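Local structure of conserved exported protein (Bacteroides fragilis, 3CLW) at residues 129-133 with 160-164; 135-139 with 150-154; 319-323 with 334-340. The protein is of unknown function but probably hydrolyses O-glycosidic bonds, as glycoside hydrolases of the TIM-barrel clan do. All coordinates share one frame; numbering follows the deposited sequence.

Interaction 1: 129-133 with 160-164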
# COMPACT_ATOMS: atom_id res chain seq x y z
N THR A 129 4.11 -12.89 0.53
CA THR A 129 5.35 -13.52 0.93
C THR A 129 6.56 -12.78 0.35
O THR A 129 6.52 -12.23 -0.78
CB THR A 129 5.46 -14.99 0.46
OG1 THR A 129 4.96 -15.10 -0.90
CG2 THR A 129 4.69 -15.91 1.36
N ASN A 130 7.61 -12.78 1.19
CA ASN A 130 8.93 -12.29 0.91
C ASN A 130 9.90 -13.41 0.56
O ASN A 130 10.97 -13.18 0.02
CB ASN A 130 9.46 -11.55 2.12
CG ASN A 130 8.88 -10.19 2.23
OD1 ASN A 130 8.54 -9.56 1.22
ND2 ASN A 130 8.74 -9.72 3.47
N SER A 131 9.50 -14.63 0.87
CA SER A 131 10.28 -15.79 0.48
C SER A 131 9.36 -16.98 0.57
O SER A 131 8.34 -16.94 1.30
CB SER A 131 11.52 -15.97 1.40
OG SER A 131 12.08 -17.28 1.34
N ALA A 132 9.71 -18.02 -0.18
CA ALA A 132 9.11 -19.34 -0.03
C ALA A 132 9.67 -19.91 1.25
O ALA A 132 10.72 -19.46 1.70
CB ALA A 132 9.44 -20.22 -1.26
N PRO A 133 8.98 -20.88 1.85
CA PRO A 133 9.46 -21.49 3.10
C PRO A 133 10.93 -21.91 2.98
O PRO A 133 11.33 -22.39 1.93
CB PRO A 133 8.52 -22.68 3.32
CG PRO A 133 7.25 -22.24 2.67
CD PRO A 133 7.67 -21.43 1.45
N PHE A 160 4.85 -24.50 -3.35
CA PHE A 160 4.73 -23.16 -2.81
C PHE A 160 3.32 -22.60 -3.07
O PHE A 160 2.67 -22.12 -2.13
CB PHE A 160 5.85 -22.26 -3.35
CG PHE A 160 5.85 -20.87 -2.78
CD1 PHE A 160 5.47 -20.63 -1.46
CD2 PHE A 160 6.28 -19.80 -3.57
CE1 PHE A 160 5.47 -19.33 -0.94
CE2 PHE A 160 6.32 -18.49 -3.06
CZ PHE A 160 5.90 -18.26 -1.71
N ALA A 161 2.85 -22.69 -4.31
CA ALA A 161 1.48 -22.25 -4.63
C ALA A 161 0.45 -22.96 -3.75
O ALA A 161 -0.50 -22.32 -3.27
CB ALA A 161 1.16 -22.46 -6.11
N ARG A 162 0.65 -24.26 -3.51
CA ARG A 162 -0.26 -24.99 -2.67
C ARG A 162 -0.24 -24.52 -1.19
O ARG A 162 -1.27 -24.47 -0.54
CB ARG A 162 -0.02 -26.49 -2.76
CG ARG A 162 -0.60 -27.12 -4.06
CD ARG A 162 -0.72 -28.63 -3.91
NE ARG A 162 0.58 -29.25 -3.68
CZ ARG A 162 1.38 -29.74 -4.64
NH1 ARG A 162 1.02 -29.68 -5.93
NH2 ARG A 162 2.55 -30.29 -4.31
N PHE A 163 0.96 -24.19 -0.71
CA PHE A 163 1.17 -23.64 0.62
C PHE A 163 0.41 -22.31 0.79
O PHE A 163 -0.33 -22.16 1.75
CB PHE A 163 2.66 -23.43 0.90
CG PHE A 163 2.93 -22.51 2.06
CD1 PHE A 163 2.70 -22.92 3.37
CD2 PHE A 163 3.42 -21.22 1.84
CE1 PHE A 163 2.94 -22.07 4.47
CE2 PHE A 163 3.69 -20.35 2.93
CZ PHE A 163 3.42 -20.79 4.25
N LEU A 164 0.61 -21.38 -0.15
CA LEU A 164 -0.09 -20.10 -0.18
C LEU A 164 -1.62 -20.22 -0.27
O LEU A 164 -2.33 -19.51 0.43
CB LEU A 164 0.41 -19.23 -1.32
CG LEU A 164 1.86 -18.76 -1.27
CD1 LEU A 164 2.22 -18.07 -2.57
CD2 LEU A 164 2.00 -17.77 -0.10

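Interaction 2: 135-139 with 150-154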
# COMPACT_ATOMS: atom_id res chain seq x y z
N PHE A 135 12.81 -24.33 3.64
CA PHE A 135 13.10 -25.68 3.21
C PHE A 135 12.77 -25.98 1.74
O PHE A 135 13.08 -27.07 1.26
CB PHE A 135 12.40 -26.70 4.14
CG PHE A 135 10.95 -26.37 4.44
CD1 PHE A 135 10.61 -25.64 5.58
CD2 PHE A 135 9.93 -26.79 3.57
CE1 PHE A 135 9.29 -25.34 5.86
CE2 PHE A 135 8.61 -26.49 3.84
CZ PHE A 135 8.30 -25.76 4.99
N MET A 136 12.15 -25.03 1.04
CA MET A 136 11.80 -25.16 -0.37
C MET A 136 12.82 -24.41 -1.21
O MET A 136 12.76 -24.44 -2.42
CB MET A 136 10.44 -24.49 -0.67
CG MET A 136 9.19 -25.24 -0.18
SD MET A 136 7.65 -24.70 -0.98
CE MET A 136 6.63 -25.51 0.17
N THR A 137 13.69 -23.65 -0.57
CA THR A 137 14.53 -22.70 -1.31
C THR A 137 15.80 -23.38 -1.81
O THR A 137 16.09 -24.51 -1.40
CB THR A 137 14.90 -21.50 -0.44
OG1 THR A 137 15.67 -21.96 0.67
CG2 THR A 137 13.64 -20.78 0.06
N ARG A 138 16.51 -22.73 -2.73
CA ARG A 138 17.80 -23.22 -3.22
C ARG A 138 18.91 -23.07 -2.14
O ARG A 138 19.78 -23.93 -2.04
CB ARG A 138 18.19 -22.56 -4.56
CG ARG A 138 17.36 -23.12 -5.76
CD ARG A 138 17.75 -22.59 -7.13
NE ARG A 138 17.62 -21.13 -7.25
CZ ARG A 138 18.65 -20.27 -7.18
NH1 ARG A 138 19.88 -20.71 -7.00
NH2 ARG A 138 18.45 -18.96 -7.31
N SER A 139 18.84 -22.02 -1.32
CA SER A 139 19.87 -21.72 -0.36
C SER A 139 19.64 -22.35 1.02
O SER A 139 20.46 -22.19 1.93
CB SER A 139 20.08 -20.21 -0.26
OG SER A 139 18.92 -19.56 0.21
N ILE A 150 14.80 -17.14 -9.08
CA ILE A 150 14.07 -17.23 -7.82
C ILE A 150 14.77 -18.20 -6.89
O ILE A 150 15.23 -19.25 -7.33
CB ILE A 150 12.61 -17.65 -8.09
CG1 ILE A 150 11.73 -17.47 -6.83
CG2 ILE A 150 12.55 -19.08 -8.73
CD1 ILE A 150 10.22 -17.55 -7.08
N ASN A 151 14.90 -17.82 -5.62
CA ASN A 151 15.42 -18.73 -4.61
C ASN A 151 14.34 -19.75 -4.19
O ASN A 151 13.82 -19.72 -3.06
CB ASN A 151 15.98 -17.95 -3.40
CG ASN A 151 16.57 -18.86 -2.33
OD1 ASN A 151 17.27 -19.84 -2.63
ND2 ASN A 151 16.30 -18.53 -1.05
N LEU A 152 13.98 -20.60 -5.15
CA LEU A 152 12.96 -21.64 -4.98
C LEU A 152 13.32 -22.80 -5.89
O LEU A 152 13.72 -22.61 -7.03
CB LEU A 152 11.55 -21.11 -5.33
CG LEU A 152 10.38 -22.10 -5.33
CD1 LEU A 152 10.05 -22.59 -3.92
CD2 LEU A 152 9.17 -21.48 -5.94
N GLN A 153 13.23 -24.01 -5.37
CA GLN A 153 13.62 -25.15 -6.16
C GLN A 153 12.67 -25.36 -7.34
O GLN A 153 11.48 -24.99 -7.29
CB GLN A 153 13.75 -26.37 -5.26
CG GLN A 153 14.94 -26.23 -4.36
CD GLN A 153 15.11 -27.39 -3.44
OE1 GLN A 153 14.13 -27.96 -2.94
NE2 GLN A 153 16.36 -27.77 -3.20
N ASN A 154 13.22 -25.91 -8.42
CA ASN A 154 12.54 -26.00 -9.73
C ASN A 154 11.25 -26.77 -9.73
O ASN A 154 10.41 -26.56 -10.60
CB ASN A 154 13.48 -26.65 -10.76
CG ASN A 154 14.09 -25.66 -11.68
OD1 ASN A 154 13.50 -24.59 -11.93
ND2 ASN A 154 15.28 -25.99 -12.21
O HOH W 1 13.08 -29.25 -0.40

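Interaction 3: 319-323 with 334-340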
# COMPACT_ATOMS: atom_id res chain seq x y z
N ASN A 319 16.02 14.04 0.38
CA ASN A 319 15.95 15.22 -0.47
C ASN A 319 15.62 16.46 0.38
O ASN A 319 15.18 16.33 1.52
CB ASN A 319 14.97 15.04 -1.65
CG ASN A 319 13.52 14.82 -1.21
OD1 ASN A 319 12.92 15.64 -0.50
ND2 ASN A 319 12.95 13.71 -1.65
N GLU A 320 15.83 17.64 -0.20
CA GLU A 320 15.62 18.91 0.51
C GLU A 320 14.22 19.12 1.07
O GLU A 320 14.05 19.89 2.01
CB GLU A 320 15.97 20.10 -0.41
CG GLU A 320 15.28 20.04 -1.77
CD GLU A 320 15.17 21.40 -2.46
OE1 GLU A 320 15.54 21.47 -3.66
OE2 GLU A 320 14.73 22.39 -1.82
N GLU A 321 13.22 18.48 0.48
CA GLU A 321 11.84 18.65 0.94
C GLU A 321 11.53 17.98 2.28
O GLU A 321 10.71 18.49 3.05
CB GLU A 321 10.86 18.18 -0.13
CG GLU A 321 10.77 19.09 -1.32
CD GLU A 321 9.53 18.84 -2.12
OE1 GLU A 321 9.63 18.19 -3.18
OE2 GLU A 321 8.43 19.27 -1.68
N ILE A 322 12.21 16.87 2.56
CA ILE A 322 11.84 15.99 3.67
C ILE A 322 13.00 15.63 4.61
O ILE A 322 12.77 15.01 5.66
CB ILE A 322 11.19 14.66 3.16
CG1 ILE A 322 12.12 13.93 2.17
CG2 ILE A 322 9.80 14.91 2.57
CD1 ILE A 322 11.78 12.48 1.96
N THR A 323 14.23 15.98 4.22
CA THR A 323 15.42 15.64 5.00
C THR A 323 15.92 16.84 5.86
O THR A 323 16.42 17.85 5.36
CB THR A 323 16.49 15.00 4.10
OG1 THR A 323 15.94 13.80 3.56
CG2 THR A 323 17.75 14.63 4.89
N LEU A 334 6.46 15.90 5.52
CA LEU A 334 6.35 14.48 5.23
C LEU A 334 4.92 14.11 4.87
O LEU A 334 4.70 13.42 3.86
CB LEU A 334 6.83 13.65 6.41
CG LEU A 334 8.33 13.71 6.70
CD1 LEU A 334 8.61 13.13 8.08
CD2 LEU A 334 9.09 12.95 5.61
N GLY A 335 3.96 14.59 5.67
CA GLY A 335 2.55 14.38 5.37
C GLY A 335 2.12 14.86 3.98
O GLY A 335 1.40 14.16 3.26
N LEU A 336 2.54 16.07 3.60
CA LEU A 336 2.23 16.60 2.27
C LEU A 336 3.03 15.94 1.15
O LEU A 336 2.50 15.77 0.07
CB LEU A 336 2.45 18.11 2.22
CG LEU A 336 1.57 19.01 3.08
CD1 LEU A 336 2.29 20.33 3.28
CD2 LEU A 336 0.19 19.24 2.48
N TYR A 337 4.28 15.55 1.40
CA TYR A 337 5.09 14.83 0.41
C TYR A 337 4.40 13.52 -0.03
O TYR A 337 4.35 13.19 -1.23
CB TYR A 337 6.46 14.54 0.99
CG TYR A 337 7.47 13.86 0.08
CD1 TYR A 337 7.61 12.47 0.09
CD2 TYR A 337 8.33 14.61 -0.74
CE1 TYR A 337 8.54 11.84 -0.70
CE2 TYR A 337 9.30 13.98 -1.53
CZ TYR A 337 9.39 12.59 -1.51
OH TYR A 337 10.33 11.93 -2.28
N VAL A 338 3.85 12.81 0.95
CA VAL A 338 3.23 11.52 0.70
C VAL A 338 1.85 11.74 0.12
O VAL A 338 1.47 11.03 -0.78
CB VAL A 338 3.17 10.62 1.95
CG1 VAL A 338 2.50 9.30 1.63
CG2 VAL A 338 4.57 10.35 2.48
N ALA A 339 1.11 12.72 0.62
CA ALA A 339 -0.18 13.06 0.02
C ALA A 339 -0.05 13.37 -1.49
O ALA A 339 -0.95 13.13 -2.25
CB ALA A 339 -0.84 14.19 0.74
N ARG A 340 1.09 13.93 -1.89
CA ARG A 340 1.37 14.22 -3.30
C ARG A 340 1.59 12.94 -4.12
O ARG A 340 1.08 12.81 -5.24
CB ARG A 340 2.61 15.13 -3.41
CG ARG A 340 3.05 15.36 -4.87
CD ARG A 340 4.03 16.51 -5.00
NE ARG A 340 5.33 16.15 -4.46
CZ ARG A 340 6.40 16.91 -4.59
NH1 ARG A 340 6.31 18.08 -5.24
NH2 ARG A 340 7.56 16.52 -4.09

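Interaction 1: 129-133 with 160-164
Ala132 and Phe160 form the centre of this contact, in which the loop leaving strand 125-128 of the TIM barrel folds back over helix 157-173, the helix that follows it. Their CA atoms lie 6.4 Å apart, and no hydrogen bond joins the two segments, so the evidence for association is aromatic and apolar.

The CH-pi contacts come first. Ala132 CB stands 3.8 Å from the centroid of the Phe160 ring and only 3° off the ring normal, so the methyl sits squarely over the middle of one face. Leu164 CD1, one helical turn further on, lies 3.8 Å above the opposite face of Phe160, displaced toward the rim; the ring is thus sandwiched between loop and helix. With CG of Phe160 anti to the backbone N (chi1 -177°), the ring extends from the helix into this slot. A second CH-pi contact places Pro133 CG 4.1 Å from the centroid of the Phe163 ring, 16° off its normal.

Apolar contacts fill in around the rings. Pro133 CD approaches Phe160 CD1 obliquely at 3.7 Å, so the one proline ring touches both phenylalanines, and Thr129 CG2 meets Leu164 CD2 at 3.6 Å. From helix 204-221, Met210 packs on Phe160 and Leu214 on Leu164.

The Thr129 hydroxyl finds its polar partner outside the two segments: OG1 lies near the edge of the Phe160 ring but is bonded to Pro183 O. Within the loop, Ser131 OG donates to Ala132 O over 2.6 Å, in the carbonyl plane and on a lone pair.

Interaction 2: 135-139 with 150-154
Met136 and Gln153 are joined by a backbone hydrogen bond where two parts of the long loop between strand 125-128 and helix 157-173 of the TIM barrel run side by side, one of them bent into an inverse gamma turn centred on Asn151. Gln153 N donates to Met136 O over 3.0 Å, and a C=O...donor angle of 165° makes the approach almost head-on.

In the same first shell, Arg138 grips Ile150 O side-on with two nitrogens, NE at 3.0 Å and NH2 at 3.2 Å. The oxygen lies in the guanidinium plane, but both donors come from one face of the carbonyl plane; NH2 is 65° out of it and so misses the lone pairs. The Asn151 amide bonds with Ser139 through both its ends: Ser139 N reaches OD1 at 3.0 Å, in the carbonyl plane and on a lone pair, while ND2 gives only a weak bond to Ser139 OG. CG of Asn151 stands anti to its own N (chi1 -179°), which carries the amide across to Ser139 and past Thr137, whose CB lies 3.3 Å from Asn151 ND2. The apolar part is small: Met136 CB packs on Leu152 CD1 at 3.8 Å.

Further out, a salt bridge to Asp146 from Arg138 NH1 and a bond from NH2 to Cys149 O hold the guanidinium in place. Ser139 OG is also bonded to Val143 O, and Thr137 OG1 to Tyr134 O. Lys156 NZ bonds to Gln153 OE1. That same oxygen accepts from a water, which also donates to Phe135 O at 2.7 Å.

Interaction 3: 319-323 with 334-340
Ile322 and Leu334 bring the backbones together, CA to CA 5.9 Å, where a tight turn in the loop after strand 307-310 of the TIM barrel rests against helix 328-347. The turn is closed by Asn319 O, which accepts from both Ile322 N and Thr323 N; a weak bond from Glu321 N to Asn319 OD1 is in the Asx-turn position, Ile322 N gives the same oxygen another weak one, and Thr323 OG1 accepts a hydrogen bond from Asn319 N.

Among the side chains, Ile322 supplies the apolar centre. Its CG2 methyl lies over one face of the Tyr337 ring, 3.9 Å from the centroid but 29° off the normal, and so nearer the CG end of the ring than its hydroxyl. Ile322 CB meets Leu334 CD2 at 3.7 Å, one helical turn before the tyrosine. The CG1 branch, placed between the backbone N and the carbonyl carbon (chi1 56°), ends in CD1, which lies 4.2 Å above the same ring plane, toward its rim.

Two polar contacts flank this patch. Asn319 ND2 gives a weak bond to Tyr337 OH at 3.2 Å, with amide and ring planes 38° apart; the stronger partner of that hydroxyl is Glu317 OE2. Glu321 and Arg340 approach from opposite directions in a salt bridge whose carboxylate and guanidinium are nearly perpendicular. Each end has a second anchor, Tyr445 OH for Glu321 OE2 and Ala424 O for Arg340 NH1, tying the pair to chain beyond the loop and helix. The charged bond itself is single-pronged: Arg340 NH2 reaches the syn side of Glu321 OE1 at 2.8 Å, tilted out of both the carboxylate and the guanidinium planes.

In the fold
Interactions 1 and 2 belong to one loop-and-helix unit, with 135-139 and 150-154 falling between the two segments of interaction 1; the centres of the two interactions lie about 11 Å apart. They meet through Ala132 CB and Leu152 CD1, 3.6 Å apart, so the apolar side of one continues into the other. Interaction 1 is buried and apolar across its interface; interaction 2, farther from the centre of the chain and partly exposed, relies on backbone and side-chain hydrogen bonds. Interaction 3, with its centre about 35 Å from that of interaction 1, again joins a post-strand loop to the following helix, but adds a salt bridge to its buried aromatic packing.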